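Local coordinates for protein 5-formaminoimidazole-4-carboxamide-1-(Beta)-D-ribofuranosyl 5'-monophosphate synthetase (Thermococcus kodakarensis, PDB 2PBZ) that binds ATP and probably acts as a carbon-nitrogen-bond-forming ligase, dependent on magnesium or manganese, in the IMP branch of purine biosynthesis, at residues A[276-279]-A[280-283]. Residues are numbered along the deposited sequence; the frame is centred on the assembly and turned at random.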
loop_
_atom_site.group_PDB
_atom_site.type_symbol
_atom_site.label_atom_id
_atom_site.label_comp_id
_atom_site.label_asym_id
_atom_site.label_seq_id
_atom_site.Cartn_x
_atom_site.Cartn_y
_atom_site.Cartn_z
ATOM N N ASP A 276 2.542 1.597 6.278
ATOM C CA ASP A 276 2.542 0.281 6.910
ATOM C C ASP A 276 3.590 -0.699 6.342
ATOM O O ASP A 276 3.311 -1.465 5.412
ATOM C CB ASP A 276 1.119 -0.303 6.820
ATOM C CG ASP A 276 0.984 -1.676 7.463
ATOM O OD1 ASP A 276 1.523 -1.888 8.561
ATOM O OD2 ASP A 276 0.312 -2.540 6.866
ATOM N N HIS A 277 4.792 -0.668 6.919
ATOM C CA HIS A 277 5.886 -1.537 6.494
ATOM C C HIS A 277 5.956 -2.762 7.395
ATOM O O HIS A 277 5.547 -2.694 8.552
ATOM C CB HIS A 277 7.241 -0.822 6.607
ATOM C CG HIS A 277 7.278 0.532 5.971
ATOM N ND1 HIS A 277 7.136 0.730 4.613
ATOM C CD2 HIS A 277 7.435 1.762 6.515
ATOM C CE1 HIS A 277 7.204 2.021 4.349
ATOM N NE2 HIS A 277 7.384 2.670 5.485
ATOM N N TRP A 278 6.443 -3.887 6.862
ATOM C CA TRP A 278 6.641 -5.074 7.690
ATOM C C TRP A 278 8.172 -5.098 7.848
ATOM O O TRP A 278 8.708 -4.164 8.444
ATOM C CB TRP A 278 6.054 -6.357 7.052
ATOM C CG TRP A 278 6.496 -6.704 5.666
ATOM C CD1 TRP A 278 6.130 -6.084 4.512
ATOM C CD2 TRP A 278 7.384 -7.766 5.287
ATOM N NE1 TRP A 278 6.728 -6.691 3.435
ATOM C CE2 TRP A 278 7.506 -7.727 3.880
ATOM C CE3 TRP A 278 8.094 -8.745 6.000
ATOM C CZ2 TRP A 278 8.310 -8.632 3.167
ATOM C CZ3 TRP A 278 8.895 -9.647 5.290
ATOM C CH2 TRP A 278 8.994 -9.581 3.888
ATOM N N TYR A 279 8.899 -6.083 7.335
ATOM C CA TYR A 279 10.370 -6.040 7.490
ATOM C C TYR A 279 10.846 -6.139 8.943
ATOM O O TYR A 279 11.635 -7.013 9.272
ATOM C CB TYR A 279 10.948 -4.759 6.875
ATOM C CG TYR A 279 11.047 -4.787 5.375
ATOM C CD1 TYR A 279 10.307 -5.697 4.622
ATOM C CD2 TYR A 279 11.835 -3.868 4.699
ATOM C CE1 TYR A 279 10.347 -5.683 3.233
ATOM C CE2 TYR A 279 11.879 -3.848 3.311
ATOM C CZ TYR A 279 11.133 -4.754 2.582
ATOM O OH TYR A 279 11.149 -4.712 1.212
ATOM N N SER A 280 10.396 -5.233 9.808
ATOM C CA SER A 280 10.770 -5.290 11.205
ATOM C C SER A 280 10.498 -6.698 11.747
ATOM O O SER A 280 11.110 -7.144 12.728
ATOM C CB SER A 280 9.970 -4.262 11.981
ATOM O OG SER A 280 8.661 -4.178 11.459
ATOM N N GLU A 281 9.564 -7.392 11.102
ATOM C CA GLU A 281 9.197 -8.757 11.478
ATOM C C GLU A 281 10.374 -9.704 11.239
ATOM O O GLU A 281 10.371 -10.844 11.690
ATOM C CB GLU A 281 7.980 -9.209 10.663
ATOM C CG GLU A 281 6.740 -8.407 10.978
ATOM C CD GLU A 281 5.557 -8.716 10.075
ATOM O OE1 GLU A 281 4.545 -8.005 10.192
ATOM O OE2 GLU A 281 5.624 -9.657 9.256
ATOM N N LEU A 282 11.377 -9.226 10.518
ATOM C CA LEU A 282 12.556 -10.023 10.240
ATOM C C LEU A 282 13.474 -10.003 11.463
ATOM O O LEU A 282 14.213 -10.956 11.714
ATOM C CB LEU A 282 13.283 -9.462 9.015
ATOM C CG LEU A 282 12.449 -9.392 7.729
ATOM C CD1 LEU A 282 13.134 -8.512 6.703
ATOM C CD2 LEU A 282 12.220 -10.784 7.201
ATOM N N TYR A 283 13.419 -8.919 12.234
ATOM C CA TYR A 283 14.249 -8.807 13.424
ATOM C C TYR A 283 13.419 -9.119 14.642
ATOM O O TYR A 283 13.951 -9.523 15.680
ATOM C CB TYR A 283 14.816 -7.403 13.553
ATOM C CG TYR A 283 15.491 -6.928 12.303
ATOM C CD1 TYR A 283 14.761 -6.308 11.298
ATOM C CD2 TYR A 283 16.854 -7.135 12.099
ATOM C CE1 TYR A 283 15.370 -5.901 10.115
ATOM C CE2 TYR A 283 17.468 -6.741 10.921
ATOM C CZ TYR A 283 16.718 -6.123 9.929
ATOM O OH TYR A 283 17.302 -5.728 8.758
#
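L282 reaches back over the turn with both of its methyl groups. CD2 touches CZ3 of the W278 indole (4.0 Å), while CD1 turns to Y279, 4.3 Å from its CB. Behind this lies the first torsion of L282, which sets CG anti to its own carbonyl carbon and beside the backbone N (chi1 -58°), on the side of Y279 O. The two rings themselves pack against each other: Y279 CD1 sits 3.5 Å above the indole plane, over its centre, and W278 CZ2 in turn lies at the edge of the phenol, in its plane. With an alanine here instead of L282, both methyls are gone, which is likely to leave a gap beside W278 CZ3 and Y279 CB and the indole freer to shift. E281 runs its extended chain across W278 at about a right angle, bringing OE1 to 3.9 Å from W278 CB; carboxylate and ring planes are turned 52° apart. In the backbone, the N of L282 donates to Y279 O (2.6 Å). Together with the bond from Y283 N to S280 O, this marks a short, weakly bonded helical turn, 280-283, which follows the loop after strand 261-266 in the ATP-grasp-related part of the chain. Y279 enters it with positive phi (64°). E281 OE1 forms a salt bridge with R287, so its polar end is fixed from beyond the turn. The side chains of S280 and Y283 pack against strand 183-194, where Y283 OH is hydrogen-bonded to L186 N. A second subunit packs against the same turn, its L18 touching W278 and E281 and its I44 touching L282.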